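Local coordinates for protein (lectin) (Hyacinthoides hispanica, PDB 1B2P) that binds mannose, as a mannose-specific lectin of bluebell bulbs with the bulb-type fold, and so probably recognises mannose-bearing glycans, at residues Ser22-Leu26 with Leu97-Pro101; Thr29-Arg33 with Tyr45-Asn49; Met36-Leu42 with Gly62-Val66. One frame throughout, in Å; residues are numbered along the deposited sequence.

Contact 1: residues Ser22-Leu26 with Leu97-Pro101; sequences SLEIL and LVLQP
Two sheets of the β-prism II fold, the architecture of bulb-type lectins, pack their inward side chains against each other here. Strand 22-27 is the outermost strand, within this chain, of a four-stranded sheet, while strand 95-99 lies between strands 3-5 and 105-114 in another. Their local axes approach to 7.9 Å at 41°, in roughly the same sense. No hydrogen bond joins them, so the fit depends on shape. Residues 22-26 and 97-100 are extended; Pro101 (-63/-22) turns out of the strand. Leu23 lies opposite Leu99 (CA to CA 6.9 Å) and Ile25 opposite Pro101 (7.4 Å), bringing alternate residues inward. Leu99 (chi1 t, chi2 p) is the main bump: it fills the hollow between Leu23 and Ile25, its CD2 resting 3.8 Å from Leu23 O and 3.9 Å from both Leu23 CB and Glu24 N. A flexible, branched leucine suits such a dent lined by backbone as well as side chain. Toward the N-terminal end of both segments, Leu23 (m, t) extends CD1 to Leu97 CD2 at 3.6 Å, and both leucines also pack on Ile4. Gln100 turns away, bonding Tyr108 through OE1, and Val98 points outward to Ile3 of the second subunit. Glu24 and Leu26 likewise face away, toward Leu26 of the third subunit, leaving the polar glutamate outside the apolar seam. Ile25 (chi1 p, chi2 t) closes the C-terminal end: CG1 lies 4.1 Å from Leu99 CG, and CD1 reaches over the turn, 4.4 Å from Pro101 CD and 3.3 Å from Gln100 O.

Contact 2: residues Thr29-Arg33 with Tyr45-Asn49; sequences THVYR and YDNNN
A strikingly short His-carboxylate hydrogen bond marks this contact: His30 ND1 donates to Asp46 OD1 at 2.5 Å and 171°. The aspartate (chi1 t) meets the imidazole at its edge, near the ring plane, and its OD2 forms a salt bridge with Arg103, so the charge has two partners. Water 2 also joins Asp46 OD2 (2.6 Å) to Tyr32 OH (2.8 Å). The backbones form an antiparallel β hairpin. Arg33 and Tyr45 are a hydrogen-bonded pair, with Tyr45 N to Arg33 O at 2.8 Å and Arg33 N to Tyr45 O at 3.1 Å; Tyr32 and Asp46 are a non-hydrogen-bonded pair with CA atoms 4.8 Å apart. Asn47 N reaches Val31 O at 2.8 Å. A type II' turn from Asp46 to Asn49 reverses the chain after strand 42-46. Its first corner, Asn47, has positive phi (56/-126), a strained conformation for a residue with a side chain. On the face opposite Tyr32 and Asp46, the Arg33 side chain (chi1 m, chi2 t, chi3 m) bends to lay its guanidinium over the Tyr45 ring, with NH2 3.7 Å from Tyr45 CG; the same NH2 donates to Asn47 O at 3.2 Å. Long and multiply donating, arginine suits this span: its NE also hydrogen-bonds water 1 (2.7 Å), which donates to Val31 O (2.8 Å) and Asn47 O (2.7 Å). Val31 packs against Val31 of the third subunit. Strand 22-27 flanks strand 30-36 on one side, and the turn carries strand 42-46 into the outer strand 49-53.

Contact 3: residues Met36-Leu42 with Gly62-Val66; sequences MQTDCNL and GCRAV
Cys63 (chi1 m) gives up more area here than any other residue, and its SG is bonded to Cys40 SG at 2.0 Å in a disulfide, with chi3 of -97°. It points toward the loop, while Cys40 approaches sideways from a left-handed backbone position (78/6). Next in buried area comes Met36 (chi1 t, chi2 p), unbranched and pliable, which bends alongside the bridge with CE 3.9 Å from Cys63 CB, CG 3.6 Å from Cys63 O and SD 4.0 Å from Ala65 CB. Alanine is small enough to admit both this sulfur and Leu42, whose CD2 lies 4.3 Å from Ala65 CB. Residues 36-42 link two strands of one β-prism II sheet, and 62-66 leads into a strand of another. The loop is a type I turn, Gln37 to Cys40, closed by a G1 β bulge: Cys40 N bonds Gln37 O and Gln37 N bonds Asn41 O, both at 3.0 Å. Asp39 adds an Asx turn, OD1 accepting from Asn41 N at 3.1 Å. Gln37, Asp39, Asn41 and Tyr45 match the family's QxDxNxVxY signature, so mannose probably binds here. Water 3 bonds Cys63 N (2.8 Å), Thr38 O (2.7 Å) and Gln37 O (3.1 Å).

Contacts 1 and 2 lie side by side, centres about 10 Å apart, because strands 22-27 and 30-36 are neighbours in one sheet; Ile25 O probably accepts a hydrogen bond from Tyr32 N (2.8 Å), and both contacts touch the third subunit. Contact 3 lies about 17 Å and 18 Å, centre to centre, from contacts 1 and 2. Along the chain contacts 2 and 3 are nested within the loop closed by contact 1, and their segments alternate. Contact 1 joins this sheet to the one holding strand 95-99, contact 3 to the one holding strand 64-67, so all three prism sheets are tied together. Tyr45 OH to Gln37 OE1 joins contacts 2 and 3 within a probable mannose site.

Contact 1: residues Ser22-Leu26 with Leu97-Pro101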
loop_
_atom_site.group_PDB
_atom_site.type_symbol
_atom_site.label_atom_id
_atom_site.label_comp_id
_atom_site.label_asym_id
_atom_site.label_seq_id
_atom_site.Cartn_x
_atom_site.Cartn_y
_atom_site.Cartn_z
ATOM N N SER A 22 13.716 -4.997 4.586
ATOM C CA SER A 22 13.847 -3.562 5.072
ATOM C C SER A 22 12.473 -3.095 5.540
ATOM O O SER A 22 11.434 -3.706 5.181
ATOM C CB SER A 22 14.327 -2.669 3.991
ATOM O OG SER A 22 13.411 -2.691 2.864
ATOM N N LEU A 23 12.483 -2.040 6.299
ATOM C CA LEU A 23 11.272 -1.190 6.432
ATOM C C LEU A 23 11.427 -0.096 5.423
ATOM O O LEU A 23 12.541 0.354 5.126
ATOM C CB LEU A 23 11.264 -0.545 7.811
ATOM C CG LEU A 23 11.315 -1.505 9.008
ATOM C CD1 LEU A 23 11.122 -0.801 10.336
ATOM C CD2 LEU A 23 10.215 -2.588 8.892
ATOM N N GLU A 24 10.308 0.415 4.904
ATOM C CA GLU A 24 10.422 1.465 3.873
ATOM C C GLU A 24 9.181 2.339 3.944
ATOM O O GLU A 24 8.059 1.759 3.892
ATOM C CB GLU A 24 10.559 0.907 2.481
ATOM C CG GLU A 24 10.507 1.889 1.330
ATOM C CD GLU A 24 10.644 1.177 0.005
ATOM O OE1 GLU A 24 9.602 0.640 -0.461
ATOM O OE2 GLU A 24 11.758 1.054 -0.455
ATOM N N ILE A 25 9.391 3.663 3.936
ATOM C CA ILE A 25 8.230 4.499 3.698
ATOM C C ILE A 25 8.667 5.652 2.759
ATOM O O ILE A 25 9.864 5.847 2.546
ATOM C CB ILE A 25 7.824 5.161 4.991
ATOM C CG1 ILE A 25 8.868 6.051 5.650
ATOM C CG2 ILE A 25 7.336 4.087 6.015
ATOM C CD1 ILE A 25 8.363 6.840 6.850
ATOM N N LEU A 26 7.660 6.433 2.315
ATOM C CA LEU A 26 7.981 7.567 1.446
ATOM C C LEU A 26 7.680 8.880 2.162
ATOM O O LEU A 26 6.690 8.952 2.905
ATOM C CB LEU A 26 7.025 7.435 0.237
ATOM C CG LEU A 26 7.434 6.767 -1.039
ATOM C CD1 LEU A 26 8.073 5.431 -0.731
ATOM C CD2 LEU A 26 6.210 6.718 -2.001
ATOM N N LEU A 97 9.165 -1.152 16.974
ATOM C CA LEU A 97 10.113 -0.197 16.357
ATOM C C LEU A 97 9.455 0.373 15.153
ATOM O O LEU A 97 8.882 -0.297 14.305
ATOM C CB LEU A 97 11.423 -0.971 16.020
ATOM C CG LEU A 97 12.423 -0.103 15.201
ATOM C CD1 LEU A 97 13.850 -0.703 15.462
ATOM C CD2 LEU A 97 12.109 -0.186 13.705
ATOM N N VAL A 98 9.455 1.746 14.991
ATOM C CA VAL A 98 8.744 2.327 13.873
ATOM C C VAL A 98 9.692 3.234 13.038
ATOM O O VAL A 98 10.382 4.016 13.721
ATOM C CB VAL A 98 7.616 3.283 14.430
ATOM C CG1 VAL A 98 6.777 3.855 13.305
ATOM C CG2 VAL A 98 6.747 2.478 15.469
ATOM N N LEU A 99 9.636 3.057 11.746
ATOM C CA LEU A 99 10.320 4.061 10.845
ATOM C C LEU A 99 9.211 5.079 10.586
ATOM O O LEU A 99 8.199 4.849 9.963
ATOM C CB LEU A 99 10.667 3.269 9.556
ATOM C CG LEU A 99 11.224 4.203 8.426
ATOM C CD1 LEU A 99 12.449 4.951 8.927
ATOM C CD2 LEU A 99 11.558 3.327 7.209
ATOM N N GLN A 100 9.562 6.323 11.035
ATOM C CA GLN A 100 8.485 7.401 11.072
ATOM C C GLN A 100 8.621 8.376 9.967
ATOM O O GLN A 100 9.709 8.551 9.370
ATOM C CB GLN A 100 8.744 8.233 12.335
ATOM C CG GLN A 100 8.631 7.288 13.583
ATOM C CD GLN A 100 8.604 7.998 14.871
ATOM O OE1 GLN A 100 8.144 7.442 15.889
ATOM N NE2 GLN A 100 9.169 9.221 15.064
ATOM N N PRO A 101 7.520 9.093 9.617
ATOM C CA PRO A 101 7.594 10.029 8.501
ATOM C C PRO A 101 8.595 11.126 8.828
ATOM O O PRO A 101 9.041 11.697 7.792
ATOM C CB PRO A 101 6.175 10.682 8.582
ATOM C CG PRO A 101 5.307 9.478 9.032
ATOM C CD PRO A 101 6.129 8.800 10.108
#

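Contact 2: residues Thr29-Arg33 with Tyr45-Asn49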
loop_
_atom_site.group_PDB
_atom_site.type_symbol
_atom_site.label_atom_id
_atom_site.label_comp_id
_atom_site.label_asym_id
_atom_site.label_seq_id
_atom_site.Cartn_x
_atom_site.Cartn_y
_atom_site.Cartn_z
ATOM N N THR A 29 9.353 12.802 -2.364
ATOM C CA THR A 29 9.987 11.849 -3.273
ATOM C C THR A 29 11.203 11.158 -2.564
ATOM O O THR A 29 11.922 10.477 -3.329
ATOM C CB THR A 29 10.708 12.602 -4.446
ATOM O OG1 THR A 29 11.528 13.595 -3.893
ATOM C CG2 THR A 29 9.614 13.175 -5.357
ATOM N N HIS A 30 11.294 11.382 -1.279
ATOM C CA HIS A 30 12.359 10.602 -0.608
ATOM C C HIS A 30 11.803 9.229 -0.168
ATOM O O HIS A 30 10.793 9.191 0.537
ATOM C CB HIS A 30 12.776 11.311 0.679
ATOM C CG HIS A 30 13.584 12.547 0.364
ATOM N ND1 HIS A 30 14.920 12.727 0.638
ATOM C CD2 HIS A 30 13.146 13.671 -0.305
ATOM C CE1 HIS A 30 15.293 13.917 0.201
ATOM N NE2 HIS A 30 14.254 14.513 -0.372
ATOM N N VAL A 31 12.690 8.282 -0.310
ATOM C CA VAL A 31 12.400 6.919 0.152
ATOM C C VAL A 31 13.255 6.738 1.396
ATOM O O VAL A 31 14.503 6.773 1.249
ATOM C CB VAL A 31 12.662 5.942 -0.976
ATOM C CG1 VAL A 31 12.504 4.486 -0.573
ATOM C CG2 VAL A 31 11.710 6.219 -2.167
ATOM N N TYR A 32 12.642 6.302 2.487
ATOM C CA TYR A 32 13.460 6.090 3.732
ATOM C C TYR A 32 13.487 4.581 3.854
ATOM O O TYR A 32 12.450 3.964 3.705
ATOM C CB TYR A 32 12.800 6.685 4.925
ATOM C CG TYR A 32 12.729 8.194 4.920
ATOM C CD1 TYR A 32 13.641 8.963 4.192
ATOM C CD2 TYR A 32 11.777 8.789 5.713
ATOM C CE1 TYR A 32 13.471 10.344 4.245
ATOM C CE2 TYR A 32 11.662 10.201 5.811
ATOM C CZ TYR A 32 12.533 10.914 5.034
ATOM O OH TYR A 32 12.469 12.312 5.125
ATOM N N ARG A 33 14.686 3.963 3.949
ATOM C CA ARG A 33 14.707 2.507 4.046
ATOM C C ARG A 33 15.582 2.183 5.220
ATOM O O ARG A 33 16.693 2.686 5.401
ATOM C CB ARG A 33 15.380 1.851 2.804
ATOM C CG ARG A 33 14.474 1.883 1.576
ATOM C CD ARG A 33 15.307 1.173 0.417
ATOM N NE ARG A 33 16.453 2.080 0.126
ATOM C CZ ARG A 33 17.678 1.750 -0.288
ATOM N NH1 ARG A 33 17.933 0.448 -0.480
ATOM N NH2 ARG A 33 18.645 2.661 -0.500
ATOM N N TYR A 45 18.768 4.628 5.208
ATOM C CA TYR A 45 19.057 5.385 4.000
ATOM C C TYR A 45 17.952 6.441 3.793
ATOM O O TYR A 45 16.793 6.244 4.076
ATOM C CB TYR A 45 19.010 4.533 2.779
ATOM C CG TYR A 45 20.273 3.677 2.663
ATOM C CD1 TYR A 45 21.436 4.213 2.095
ATOM C CD2 TYR A 45 20.279 2.381 3.132
ATOM C CE1 TYR A 45 22.533 3.349 1.978
ATOM C CE2 TYR A 45 21.367 1.497 3.060
ATOM C CZ TYR A 45 22.491 2.080 2.425
ATOM O OH TYR A 45 23.631 1.323 2.386
ATOM N N ASP A 46 18.410 7.623 3.333
ATOM C CA ASP A 46 17.416 8.603 2.777
ATOM C C ASP A 46 17.691 8.574 1.315
ATOM O O ASP A 46 18.819 9.014 0.935
ATOM C CB ASP A 46 17.661 9.960 3.446
ATOM C CG ASP A 46 16.759 11.103 2.902
ATOM O OD1 ASP A 46 16.239 10.905 1.822
ATOM O OD2 ASP A 46 16.684 12.045 3.697
ATOM N N ASN A 47 16.902 8.040 0.436
ATOM C CA ASN A 47 17.313 7.758 -0.937
ATOM C C ASN A 47 18.537 6.874 -0.983
ATOM O O ASN A 47 18.547 5.840 -0.311
ATOM C CB ASN A 47 17.423 9.101 -1.692
ATOM C CG ASN A 47 16.052 9.708 -1.944
ATOM O OD1 ASN A 47 16.045 10.928 -2.150
ATOM N ND2 ASN A 47 15.016 8.919 -2.047
ATOM N N ASN A 48 19.606 7.334 -1.712
ATOM C CA ASN A 48 20.762 6.455 -1.669
ATOM C C ASN A 48 21.784 6.911 -0.648
ATOM O O ASN A 48 22.858 6.302 -0.709
ATOM C CB ASN A 48 21.368 6.297 -3.065
ATOM C CG ASN A 48 20.405 5.517 -3.959
ATOM O OD1 ASN A 48 19.977 6.198 -4.884
ATOM N ND2 ASN A 48 20.054 4.272 -3.714
ATOM N N ASN A 49 21.531 7.815 0.261
ATOM C CA ASN A 49 22.522 8.340 1.185
ATOM C C ASN A 49 22.349 7.641 2.528
ATOM O O ASN A 49 21.260 7.768 3.206
ATOM C CB ASN A 49 22.233 9.840 1.313
ATOM C CG ASN A 49 22.552 10.497 -0.044
ATOM O OD1 ASN A 49 23.591 10.183 -0.685
ATOM N ND2 ASN A 49 21.602 11.328 -0.511
HETATM O O HOH W 1 16.282 4.699 0.668
HETATM O O HOH W 2 14.650 13.629 3.893
#

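Contact 3: residues Met36-Leu42 with Gly62-Val66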
loop_
_atom_site.group_PDB
_atom_site.type_symbol
_atom_site.label_atom_id
_atom_site.label_comp_id
_atom_site.label_asym_id
_atom_site.label_seq_id
_atom_site.Cartn_x
_atom_site.Cartn_y
_atom_site.Cartn_z
ATOM N N MET A 36 18.470 -4.405 6.666
ATOM C CA MET A 36 19.490 -5.355 7.209
ATOM C C MET A 36 20.305 -5.837 6.001
ATOM O O MET A 36 19.749 -6.622 5.239
ATOM C CB MET A 36 18.767 -6.479 7.944
ATOM C CG MET A 36 19.694 -7.595 8.528
ATOM S SD MET A 36 20.575 -7.099 10.005
ATOM C CE MET A 36 22.137 -6.478 9.287
ATOM N N GLN A 37 21.494 -5.285 5.827
ATOM C CA GLN A 37 22.237 -5.662 4.620
ATOM C C GLN A 37 22.967 -7.034 4.769
ATOM O O GLN A 37 23.171 -7.564 5.884
ATOM C CB GLN A 37 23.352 -4.611 4.372
ATOM C CG GLN A 37 22.636 -3.246 4.121
ATOM C CD GLN A 37 23.572 -2.161 3.699
ATOM O OE1 GLN A 37 23.180 -1.085 3.161
ATOM N NE2 GLN A 37 24.905 -2.260 3.932
ATOM N N THR A 38 23.259 -7.480 3.555
ATOM C CA THR A 38 23.963 -8.806 3.453
ATOM C C THR A 38 25.317 -8.773 4.139
ATOM O O THR A 38 25.796 -9.736 4.747
ATOM C CB THR A 38 24.261 -9.178 1.980
ATOM O OG1 THR A 38 22.993 -9.307 1.300
ATOM C CG2 THR A 38 24.799 -10.602 1.842
ATOM N N ASP A 39 25.914 -7.602 4.233
ATOM C CA ASP A 39 27.195 -7.444 4.944
ATOM C C ASP A 39 27.179 -7.227 6.399
ATOM O O ASP A 39 28.130 -6.983 7.175
ATOM C CB ASP A 39 28.059 -6.298 4.272
ATOM C CG ASP A 39 27.597 -4.902 4.580
ATOM O OD1 ASP A 39 26.502 -4.745 5.239
ATOM O OD2 ASP A 39 28.183 -3.830 4.291
ATOM N N CYS A 40 25.946 -7.467 7.022
ATOM C CA CYS A 40 25.717 -7.399 8.420
ATOM C C CYS A 40 25.581 -5.965 8.974
ATOM O O CYS A 40 25.562 -5.829 10.195
ATOM C CB CYS A 40 26.750 -8.134 9.284
ATOM S SG CYS A 40 26.138 -8.842 10.808
ATOM N N ASN A 41 25.561 -4.908 8.160
ATOM C CA ASN A 41 25.378 -3.560 8.637
ATOM C C ASN A 41 23.819 -3.256 8.562
ATOM O O ASN A 41 23.285 -3.618 7.546
ATOM C CB ASN A 41 26.025 -2.558 7.626
ATOM C CG ASN A 41 26.480 -1.333 8.371
ATOM O OD1 ASN A 41 27.088 -0.321 7.758
ATOM N ND2 ASN A 41 26.372 -1.115 9.615
ATOM N N LEU A 42 23.335 -2.700 9.628
ATOM C CA LEU A 42 21.852 -2.320 9.564
ATOM C C LEU A 42 21.866 -0.816 9.405
ATOM O O LEU A 42 22.472 -0.091 10.222
ATOM C CB LEU A 42 21.316 -2.747 10.944
ATOM C CG LEU A 42 19.835 -2.234 11.218
ATOM C CD1 LEU A 42 18.844 -2.803 10.242
ATOM C CD2 LEU A 42 19.546 -2.613 12.644
ATOM N N GLY A 62 25.060 -13.517 7.196
ATOM C CA GLY A 62 23.663 -14.081 7.337
ATOM C C GLY A 62 22.967 -13.454 8.583
ATOM O O GLY A 62 22.313 -14.085 9.413
ATOM N N CYS A 63 23.165 -12.137 8.712
ATOM C CA CYS A 63 22.714 -11.458 9.938
ATOM C C CYS A 63 21.154 -11.155 9.865
ATOM O O CYS A 63 20.594 -11.065 8.808
ATOM C CB CYS A 63 23.436 -10.068 10.196
ATOM S SG CYS A 63 25.268 -10.555 10.304
ATOM N N ARG A 64 20.728 -11.020 11.101
ATOM C CA ARG A 64 19.238 -10.595 11.218
ATOM C C ARG A 64 19.130 -9.583 12.284
ATOM O O ARG A 64 19.951 -9.515 13.203
ATOM C CB ARG A 64 18.408 -11.845 11.568
ATOM C CG ARG A 64 18.790 -12.470 12.886
ATOM C CD ARG A 64 18.017 -13.835 13.057
ATOM N NE ARG A 64 18.186 -14.408 14.389
ATOM C CZ ARG A 64 19.274 -15.185 14.682
ATOM N NH1 ARG A 64 20.251 -15.385 13.787
ATOM N NH2 ARG A 64 19.335 -15.683 15.908
ATOM N N ALA A 65 18.044 -8.755 12.186
ATOM C CA ALA A 65 17.752 -7.852 13.300
ATOM C C ALA A 65 16.397 -8.305 13.980
ATOM O O ALA A 65 15.516 -8.593 13.191
ATOM C CB ALA A 65 17.653 -6.435 12.716
ATOM N N VAL A 66 16.554 -8.234 15.300
ATOM C CA VAL A 66 15.301 -8.657 16.037
ATOM C C VAL A 66 15.123 -7.647 17.119
ATOM O O VAL A 66 16.042 -7.069 17.699
ATOM C CB VAL A 66 15.499 -10.059 16.581
ATOM C CG1 VAL A 66 15.797 -10.956 15.384
ATOM C CG2 VAL A 66 16.653 -10.102 17.527
HETATM O O HOH W 3 23.995 -10.390 6.696
HETATM O O HOH W 4 25.374 -12.497 4.602
#